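Poly(A) RNA polymerase GLD2 (PDB 6LBK) probably adds AMP units successively to the 3' ends of selected cytoplasmic mRNAs, building poly(A) tails, and a single nucleotide to certain microRNAs. Local coordinates at residues A[55-60]-A[200-205]; A[195-200]-A[275-280]; A[286-291]-A[359-364]. The protein carries 1 engineered substitution. All blocks are in the same frame, centred on the assembly; numbering follows the deposited sequence.

Interaction 1 of 3, residues A[55-60]-A[200-205]; sequences QILELF and VRPLVL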
loop_
_atom_site.group_PDB
_atom_site.type_symbol
_atom_site.label_atom_id
_atom_site.label_comp_id
_atom_site.label_asym_id
_atom_site.label_seq_id
_atom_site.Cartn_x
_atom_site.Cartn_y
_atom_site.Cartn_z
ATOM N N GLN A 55 9.665 -3.664 20.296
ATOM C CA GLN A 55 8.663 -2.608 20.155
ATOM C C GLN A 55 8.017 -2.640 18.779
ATOM O O GLN A 55 6.833 -2.324 18.650
ATOM C CB GLN A 55 9.284 -1.233 20.404
ATOM C CG GLN A 55 9.534 -0.921 21.853
ATOM C CD GLN A 55 10.361 0.311 22.002
ATOM O OE1 GLN A 55 11.269 0.546 21.208
ATOM N NE2 GLN A 55 10.063 1.114 23.017
ATOM N N ILE A 56 8.774 -3.040 17.755
ATOM C CA ILE A 56 8.222 -3.126 16.405
ATOM C C ILE A 56 7.219 -4.270 16.325
ATOM O O ILE A 56 6.151 -4.135 15.719
ATOM C CB ILE A 56 9.343 -3.314 15.369
ATOM C CG1 ILE A 56 10.221 -2.062 15.272
ATOM C CG2 ILE A 56 8.718 -3.734 14.004
ATOM C CD1 ILE A 56 11.404 -2.212 14.356
ATOM N N LEU A 57 7.542 -5.411 16.949
ATOM C CA LEU A 57 6.574 -6.503 17.007
ATOM C C LEU A 57 5.369 -6.158 17.878
ATOM O O LEU A 57 4.245 -6.553 17.553
ATOM C CB LEU A 57 7.226 -7.788 17.494
ATOM C CG LEU A 57 8.019 -8.393 16.353
ATOM C CD1 LEU A 57 8.895 -9.479 16.891
ATOM C CD2 LEU A 57 7.086 -8.934 15.351
ATOM N N GLU A 58 5.582 -5.461 19.003
ATOM C CA GLU A 58 4.468 -5.029 19.850
ATOM C C GLU A 58 3.507 -4.127 19.080
ATOM O O GLU A 58 2.282 -4.314 19.122
ATOM C CB GLU A 58 5.001 -4.319 21.100
ATOM C CG GLU A 58 4.999 -5.156 22.361
ATOM C CD GLU A 58 5.809 -4.531 23.505
ATOM O OE1 GLU A 58 5.500 -3.388 23.914
ATOM O OE2 GLU A 58 6.739 -5.198 24.021
ATOM N N LEU A 59 4.053 -3.146 18.357
ATOM C CA LEU A 59 3.221 -2.271 17.539
ATOM C C LEU A 59 2.554 -3.053 16.409
ATOM O O LEU A 59 1.378 -2.826 16.087
ATOM C CB LEU A 59 4.072 -1.129 16.974
ATOM C CG LEU A 59 3.352 -0.088 16.123
ATOM C CD1 LEU A 59 2.566 0.838 17.016
ATOM C CD2 LEU A 59 4.337 0.689 15.297
ATOM N N PHE A 60 3.290 -3.986 15.803
ATOM C CA PHE A 60 2.725 -4.804 14.744
ATOM C C PHE A 60 1.518 -5.579 15.246
ATOM O O PHE A 60 0.442 -5.535 14.645
ATOM C CB PHE A 60 3.788 -5.751 14.196
ATOM C CG PHE A 60 3.247 -6.722 13.208
ATOM C CD1 PHE A 60 2.494 -6.269 12.117
ATOM C CD2 PHE A 60 3.482 -8.076 13.353
ATOM C CE1 PHE A 60 1.956 -7.157 11.197
ATOM C CE2 PHE A 60 2.970 -8.977 12.435
ATOM C CZ PHE A 60 2.199 -8.515 11.346
ATOM N N VAL A 200 8.485 -8.845 6.540
ATOM C CA VAL A 200 7.980 -7.835 5.610
ATOM C C VAL A 200 6.805 -7.084 6.222
ATOM O O VAL A 200 6.726 -5.855 6.131
ATOM C CB VAL A 200 7.606 -8.471 4.263
ATOM C CG1 VAL A 200 6.983 -7.424 3.379
ATOM C CG2 VAL A 200 8.850 -9.088 3.586
ATOM N N ARG A 201 5.878 -7.801 6.873
ATOM C CA ARG A 201 4.683 -7.127 7.384
ATOM C C ARG A 201 4.967 -6.256 8.604
ATOM O O ARG A 201 4.489 -5.105 8.629
ATOM C CB ARG A 201 3.570 -8.147 7.655
ATOM C CG ARG A 201 2.832 -8.563 6.357
ATOM C CD ARG A 201 1.847 -9.736 6.572
ATOM N NE ARG A 201 0.632 -9.306 7.266
ATOM C CZ ARG A 201 0.237 -9.754 8.453
ATOM N NH1 ARG A 201 0.944 -10.674 9.095
ATOM N NH2 ARG A 201 -0.870 -9.285 9.006
ATOM N N PRO A 202 5.718 -6.706 9.634
ATOM C CA PRO A 202 6.051 -5.780 10.738
ATOM C C PRO A 202 6.799 -4.539 10.288
ATOM O O PRO A 202 6.522 -3.423 10.765
ATOM C CB PRO A 202 6.912 -6.643 11.677
ATOM C CG PRO A 202 6.473 -8.042 11.405
ATOM C CD PRO A 202 6.178 -8.078 9.927
ATOM N N LEU A 203 7.732 -4.699 9.352
ATOM C CA LEU A 203 8.504 -3.555 8.900
ATOM C C LEU A 203 7.619 -2.580 8.154
ATOM O O LEU A 203 7.655 -1.370 8.398
ATOM C CB LEU A 203 9.635 -4.015 7.993
ATOM C CG LEU A 203 10.583 -2.851 7.728
ATOM C CD1 LEU A 203 11.510 -2.658 8.992
ATOM C CD2 LEU A 203 11.375 -2.952 6.418
ATOM N N VAL A 204 6.807 -3.096 7.233
ATOM C CA VAL A 204 5.937 -2.224 6.462
ATOM C C VAL A 204 4.983 -1.476 7.385
ATOM O O VAL A 204 4.722 -0.282 7.192
ATOM C CB VAL A 204 5.201 -3.039 5.386
ATOM C CG1 VAL A 204 3.924 -2.336 4.953
ATOM C CG2 VAL A 204 6.138 -3.311 4.169
ATOM N N LEU A 205 4.472 -2.148 8.418
ATOM C CA LEU A 205 3.482 -1.505 9.276
ATOM C C LEU A 205 4.115 -0.381 10.096
ATOM O O LEU A 205 3.563 0.727 10.182
ATOM C CB LEU A 205 2.808 -2.546 10.179
ATOM C CG LEU A 205 1.648 -2.246 11.147
ATOM C CD1 LEU A 205 1.918 -1.183 12.223
ATOM C CD2 LEU A 205 0.417 -1.896 10.331
#
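F60 and P202 meet where two helices of the helical central domain of this Cid1-like nucleotidyltransferase cross almost at right angles: the axes of 55-60 and 200-205 make 86° and approach to 9.1 Å. No hydrogen bond spans the crossing, which rests on apolar packing and on a CH-pi contact. The evidence for the latter is the position of P202 CG, which lies over one face of the F60 ring, 3.9 Å from its centroid. With CG anti to the backbone N (chi1 174°), the F60 ring reaches across to the first turn of helix 200-213, where a proline costs no backbone bond because no N-H is needed there. P202 also receives I56 CG2 at 4.1 Å from its CB, and L57 CD2 at 4.1 Å from its CG. Beside F60, L59 CG comes within 4.3 Å of L205 CD1. Replacing F60 by an alanine would probably leave P202 and the flank of R201 without their apolar cover and open a gap between the helices. R201 is held from elsewhere, its NE by G102 O and its NH2 by Q64 OE1. Its guanidinium stands 75° to the ring, edge-to-face rather than as a stacked cation-pi pair: the ring's rim comes over one guanidinium face, F60 CZ 3.4 Å from R201 NH1.

Interaction 2 of 3, residues A[195-200]-A[275-280]; sequences YLENRV and YLSKNE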
loop_
_atom_site.group_PDB
_atom_site.type_symbol
_atom_site.label_atom_id
_atom_site.label_comp_id
_atom_site.label_asym_id
_atom_site.label_seq_id
_atom_site.Cartn_x
_atom_site.Cartn_y
_atom_site.Cartn_z
ATOM N N TYR A 195 3.391 -12.189 2.757
ATOM C CA TYR A 195 3.524 -13.433 3.496
ATOM C C TYR A 195 4.703 -14.276 3.001
ATOM O O TYR A 195 4.860 -15.425 3.430
ATOM C CB TYR A 195 2.200 -14.207 3.436
ATOM C CG TYR A 195 1.080 -13.480 4.157
ATOM C CD1 TYR A 195 0.876 -13.648 5.527
ATOM C CD2 TYR A 195 0.256 -12.585 3.475
ATOM C CE1 TYR A 195 -0.140 -12.958 6.192
ATOM C CE2 TYR A 195 -0.761 -11.898 4.125
ATOM C CZ TYR A 195 -0.961 -12.085 5.478
ATOM O OH TYR A 195 -1.978 -11.390 6.110
ATOM N N LEU A 196 5.558 -13.710 2.134
ATOM C CA LEU A 196 6.720 -14.447 1.639
ATOM C C LEU A 196 7.803 -14.543 2.716
ATOM O O LEU A 196 8.622 -15.471 2.700
ATOM C CB LEU A 196 7.261 -13.780 0.365
ATOM C CG LEU A 196 7.980 -14.643 -0.689
ATOM C CD1 LEU A 196 6.975 -15.550 -1.399
ATOM C CD2 LEU A 196 8.764 -13.803 -1.706
ATOM N N GLU A 197 7.818 -13.593 3.654
ATOM C CA GLU A 197 8.751 -13.616 4.769
ATOM C C GLU A 197 8.186 -12.847 5.956
ATOM O O GLU A 197 7.553 -11.802 5.781
ATOM C CB GLU A 197 10.078 -13.032 4.349
ATOM C CG GLU A 197 11.022 -12.939 5.450
ATOM C CD GLU A 197 12.318 -12.552 4.912
ATOM O OE1 GLU A 197 12.450 -12.696 3.678
ATOM O OE2 GLU A 197 13.179 -12.082 5.682
ATOM N N ASN A 198 8.468 -13.349 7.167
ATOM C CA ASN A 198 7.803 -12.891 8.384
ATOM C C ASN A 198 8.165 -11.471 8.797
ATOM O O ASN A 198 7.460 -10.912 9.644
ATOM C CB ASN A 198 8.090 -13.843 9.549
ATOM C CG ASN A 198 9.554 -14.270 9.627
ATOM O OD1 ASN A 198 10.458 -13.488 9.333
ATOM N ND2 ASN A 198 9.789 -15.502 10.073
ATOM N N ARG A 199 9.232 -10.882 8.244
ATOM C CA ARG A 199 9.633 -9.524 8.592
ATOM C C ARG A 199 8.998 -8.469 7.711
ATOM O O ARG A 199 9.000 -7.289 8.087
ATOM C CB ARG A 199 11.163 -9.375 8.528
ATOM C CG ARG A 199 11.904 -10.084 9.640
ATOM C CD ARG A 199 13.398 -10.099 9.411
ATOM N NE ARG A 199 13.730 -11.075 8.379
ATOM C CZ ARG A 199 14.958 -11.334 7.934
ATOM N NH1 ARG A 199 16.009 -10.689 8.431
ATOM N NH2 ARG A 199 15.135 -12.243 6.984
ATOM N N VAL A 200 8.485 -8.845 6.540
ATOM C CA VAL A 200 7.980 -7.835 5.610
ATOM C C VAL A 200 6.805 -7.084 6.222
ATOM O O VAL A 200 6.726 -5.855 6.131
ATOM C CB VAL A 200 7.606 -8.471 4.263
ATOM C CG1 VAL A 200 6.983 -7.424 3.379
ATOM C CG2 VAL A 200 8.850 -9.088 3.586
ATOM N N TYR A 275 9.975 -17.614 0.892
ATOM C CA TYR A 275 11.339 -17.241 0.545
ATOM C C TYR A 275 12.228 -17.385 1.775
ATOM O O TYR A 275 11.946 -16.802 2.827
ATOM C CB TYR A 275 11.402 -15.809 0.011
ATOM C CG TYR A 275 12.705 -15.471 -0.688
ATOM C CD1 TYR A 275 13.021 -16.043 -1.916
ATOM C CD2 TYR A 275 13.612 -14.571 -0.129
ATOM C CE1 TYR A 275 14.207 -15.742 -2.570
ATOM C CE2 TYR A 275 14.810 -14.259 -0.775
ATOM C CZ TYR A 275 15.103 -14.852 -1.999
ATOM O OH TYR A 275 16.284 -14.560 -2.657
ATOM N N LEU A 276 13.281 -18.178 1.645
ATOM C CA LEU A 276 14.318 -18.283 2.659
ATOM C C LEU A 276 15.523 -17.496 2.166
ATOM O O LEU A 276 16.079 -17.806 1.109
ATOM C CB LEU A 276 14.669 -19.747 2.916
ATOM C CG LEU A 276 13.471 -20.610 3.334
ATOM C CD1 LEU A 276 13.852 -22.090 3.482
ATOM C CD2 LEU A 276 12.850 -20.068 4.621
ATOM N N SER A 277 15.915 -16.477 2.915
ATOM C CA SER A 277 17.004 -15.589 2.540
ATOM C C SER A 277 18.167 -15.753 3.511
ATOM O O SER A 277 17.997 -16.239 4.632
ATOM C CB SER A 277 16.542 -14.135 2.516
ATOM O OG SER A 277 16.262 -13.663 3.818
ATOM N N LYS A 278 19.374 -15.402 3.047
ATOM C CA LYS A 278 20.544 -15.530 3.905
ATOM C C LYS A 278 20.663 -14.405 4.932
ATOM O O LYS A 278 21.379 -14.573 5.926
ATOM C CB LYS A 278 21.823 -15.583 3.056
ATOM C CG LYS A 278 21.890 -16.688 2.008
ATOM C CD LYS A 278 23.232 -16.670 1.269
ATOM C CE LYS A 278 23.254 -17.683 0.123
ATOM N NZ LYS A 278 24.569 -17.721 -0.582
ATOM N N ASN A 279 19.987 -13.275 4.723
ATOM C CA ASN A 279 20.145 -12.107 5.594
ATOM C C ASN A 279 19.582 -12.372 6.988
ATOM O O ASN A 279 18.390 -12.679 7.126
ATOM C CB ASN A 279 19.452 -10.892 4.995
ATOM C CG ASN A 279 19.542 -9.686 5.899
ATOM O OD1 ASN A 279 18.753 -9.554 6.825
ATOM N ND2 ASN A 279 20.488 -8.794 5.630
ATOM N N GLU A 280 20.408 -12.177 8.025
ATOM C CA GLU A 280 19.960 -12.319 9.407
ATOM C C GLU A 280 19.673 -10.985 10.106
ATOM O O GLU A 280 19.519 -10.976 11.330
ATOM C CB GLU A 280 20.996 -13.092 10.228
ATOM C CG GLU A 280 21.365 -14.483 9.727
ATOM C CD GLU A 280 22.273 -15.227 10.697
ATOM O OE1 GLU A 280 23.044 -14.566 11.433
ATOM O OE2 GLU A 280 22.220 -16.474 10.728
#
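L196 meets Y275 first, through backbone and side chain together: Y275 N donates to L196 O at 3.1 Å, nearly straight at 169° and aimed at a lone pair in the carbonyl plane. Beside this bond L196 CG lies 3.7 Å from Y275 CB, an apolar contact made by the root of the tyrosine rather than its hydroxyl. E197 follows with an extended side chain that carries its carboxylate toward S277, yet E197 OE2 stays 3.9 Å from S277 OG. That carboxylate instead forms a salt bridge with R199 NH2, whose modelled length is too short to be taken literally. R199 bends at chi3 (-75°) and turns its guanidinium to 275-280. R199 NH2 donates to N279 O at 3.3 Å, close to the guanidinium plane, while NH1 makes two weak bonds, to N279 O and to N279 OD1, and a further one to S281 O. N279 OD1 also accepts from S281 N. E197 would offset the arginine's charge, while the N279 and S281 carbonyls probably steady its plane. The contact ties the connection between helices 182-194 and 200-213 to the one preceding helix 283-297, where R199 packs on L283 and L286, while V200 leans on helix 226-239.

Interaction 3 of 3, residues A[286-291]-A[359-364]; sequences LLLGFL and QRLKNK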
loop_
_atom_site.group_PDB
_atom_site.type_symbol
_atom_site.label_atom_id
_atom_site.label_comp_id
_atom_site.label_asym_id
_atom_site.label_seq_id
_atom_site.Cartn_x
_atom_site.Cartn_y
_atom_site.Cartn_z
ATOM N N LEU A 286 16.880 -3.664 10.363
ATOM C CA LEU A 286 16.293 -3.374 9.054
ATOM C C LEU A 286 15.575 -2.033 9.024
ATOM O O LEU A 286 15.638 -1.327 8.020
ATOM C CB LEU A 286 15.349 -4.496 8.648
ATOM C CG LEU A 286 16.090 -5.776 8.293
ATOM C CD1 LEU A 286 15.113 -6.947 8.371
ATOM C CD2 LEU A 286 16.711 -5.638 6.906
ATOM N N LEU A 287 14.886 -1.655 10.098
ATOM C CA LEU A 287 14.250 -0.338 10.104
ATOM C C LEU A 287 15.300 0.775 10.072
ATOM O O LEU A 287 15.134 1.779 9.357
ATOM C CB LEU A 287 13.317 -0.191 11.309
ATOM C CG LEU A 287 12.700 1.204 11.560
ATOM C CD1 LEU A 287 11.802 1.687 10.450
ATOM C CD2 LEU A 287 12.035 1.347 12.968
ATOM N N LEU A 288 16.388 0.627 10.847
ATOM C CA LEU A 288 17.489 1.582 10.745
ATOM C C LEU A 288 18.033 1.628 9.320
ATOM O O LEU A 288 18.187 2.713 8.745
ATOM C CB LEU A 288 18.596 1.233 11.745
ATOM C CG LEU A 288 18.803 2.186 12.916
ATOM C CD1 LEU A 288 20.064 1.827 13.679
ATOM C CD2 LEU A 288 18.875 3.593 12.427
ATOM N N GLY A 289 18.291 0.457 8.719
ATOM C CA GLY A 289 18.835 0.435 7.370
ATOM C C GLY A 289 17.895 1.049 6.346
ATOM O O GLY A 289 18.326 1.706 5.401
ATOM N N PHE A 290 16.594 0.843 6.512
ATOM C CA PHE A 290 15.655 1.419 5.558
ATOM C C PHE A 290 15.649 2.935 5.656
ATOM O O PHE A 290 15.561 3.619 4.636
ATOM C CB PHE A 290 14.251 0.841 5.756
ATOM C CG PHE A 290 13.179 1.643 5.099
ATOM C CD1 PHE A 290 12.833 1.422 3.786
ATOM C CD2 PHE A 290 12.523 2.640 5.806
ATOM C CE1 PHE A 290 11.839 2.165 3.201
ATOM C CE2 PHE A 290 11.546 3.388 5.234
ATOM C CZ PHE A 290 11.190 3.146 3.924
ATOM N N LEU A 291 15.686 3.480 6.874
ATOM C CA LEU A 291 15.776 4.934 6.996
ATOM C C LEU A 291 17.091 5.460 6.421
ATOM O O LEU A 291 17.101 6.474 5.704
ATOM C CB LEU A 291 15.588 5.349 8.450
ATOM C CG LEU A 291 14.193 5.118 9.056
ATOM C CD1 LEU A 291 14.263 5.362 10.561
ATOM C CD2 LEU A 291 13.106 6.034 8.418
ATOM N N GLN A 359 18.738 9.633 12.075
ATOM C CA GLN A 359 19.675 10.134 13.086
ATOM C C GLN A 359 19.209 9.823 14.514
ATOM O O GLN A 359 19.961 9.236 15.317
ATOM C CB GLN A 359 19.904 11.648 12.914
ATOM C CG GLN A 359 21.107 12.010 12.067
ATOM C CD GLN A 359 21.454 13.497 12.136
ATOM O OE1 GLN A 359 20.725 14.349 11.623
ATOM N NE2 GLN A 359 22.544 13.815 12.818
ATOM N N ARG A 360 17.961 10.200 14.841
ATOM C CA ARG A 360 17.442 9.944 16.185
ATOM C C ARG A 360 17.432 8.455 16.490
ATOM O O ARG A 360 17.735 8.046 17.614
ATOM C CB ARG A 360 16.023 10.494 16.389
ATOM C CG ARG A 360 15.821 12.002 16.346
ATOM C CD ARG A 360 14.328 12.388 16.495
ATOM N NE ARG A 360 14.159 13.417 17.534
ATOM C CZ ARG A 360 13.669 13.209 18.760
ATOM N NH1 ARG A 360 13.253 12.001 19.123
ATOM N NH2 ARG A 360 13.569 14.220 19.620
ATOM N N LEU A 361 17.086 7.622 15.503
ATOM C CA LEU A 361 17.050 6.181 15.737
ATOM C C LEU A 361 18.458 5.613 15.903
ATOM O O LEU A 361 18.685 4.754 16.762
ATOM C CB LEU A 361 16.291 5.481 14.600
ATOM C CG LEU A 361 15.713 4.136 15.037
ATOM C CD1 LEU A 361 14.786 4.310 16.256
ATOM C CD2 LEU A 361 14.988 3.452 13.910
ATOM N N LYS A 362 19.419 6.087 15.102
ATOM C CA LYS A 362 20.783 5.611 15.242
ATOM C C LYS A 362 21.263 5.837 16.654
ATOM O O LYS A 362 21.813 4.928 17.288
ATOM C CB LYS A 362 21.696 6.337 14.257
ATOM C CG LYS A 362 23.020 5.624 13.989
ATOM C CD LYS A 362 24.061 6.575 13.390
ATOM C CE LYS A 362 25.333 5.854 12.970
ATOM N NZ LYS A 362 26.435 6.812 12.606
ATOM N N ASN A 363 20.996 7.036 17.190
ATOM C CA ASN A 363 21.535 7.397 18.500
ATOM C C ASN A 363 20.806 6.676 19.631
ATOM O O ASN A 363 21.439 6.037 20.481
ATOM C CB ASN A 363 21.466 8.914 18.660
ATOM C CG ASN A 363 22.330 9.634 17.637
ATOM O OD1 ASN A 363 23.418 9.161 17.289
ATOM N ND2 ASN A 363 21.828 10.752 17.107
ATOM N N LYS A 364 19.475 6.768 19.662
ATOM C CA LYS A 364 18.641 6.081 20.650
ATOM C C LYS A 364 17.778 5.030 19.948
ATOM O O LYS A 364 16.731 5.356 19.380
ATOM C CB LYS A 364 17.808 7.087 21.445
ATOM C CG LYS A 364 18.543 7.557 22.668
ATOM C CD LYS A 364 17.973 8.783 23.372
ATOM C CE LYS A 364 19.052 9.322 24.340
ATOM N NZ LYS A 364 18.905 10.748 24.693
#
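L361 inserts its isobutyl group between L287, L288 and L291, joining helix 283-297, in the PAP-associated region, to the C-terminal end of helix 344-363 in the helical domain. The helices run roughly antiparallel: the axes of 286-291 and 359-363 are 147° apart in direction and 9.9 Å apart at closest approach. That spacing is filled by leucines, with no hydrogen bond across it. In L361, CG stands anti to the amide nitrogen (chi1 -156°), which sends it toward helix 283-297, and the second torsion then turns CD2 to that helix. This one methyl meets two of the leucines, L287 CD2 at 3.7 Å and L291 CD1 at 3.9 Å; L287 and L291 both cross the L361 side chain at about a right angle, one helical turn apart. L288 behaves differently. Its chi1 of -111° falls away from any staggered position, and the branch so placed runs obliquely to L361, with L288 CD2 3.9 Å from L361 CB. K362 adds its aliphatic root, CB being 4.3 Å from L288 CD2, whereas its extended chain carries the amine away to the exposed side. L291 also packs on F354 and W358, earlier on the helix that carries L361, while L287, on L203 and I207, and L291, on W210, meet helix 200-213. The pairing comes down to the backbone itself at L288 CD2, which lies 3.7 Å from K362 N.

All three contacts lie in or at the helical domain, away from the probable magnesium ligands D109 and D111. Interactions 1 and 2 have centres about 14 Å apart, share V200 and alternate along the chain, with 55-60 first and 275-280 last; interaction 3 comes after both, its centre about 15 Å from that of interaction 1 and about 20 Å from that of interaction 2. Helix 283-297 links them: L287 CD2 of interaction 3 is 3.9 Å from I56 CD1 of interaction 1, and L286 CD1 is 3.7 Å from R199 CD of interaction 2. Sequence from before the catalytic sheet, after it and near the C-terminus is thereby gathered into one domain.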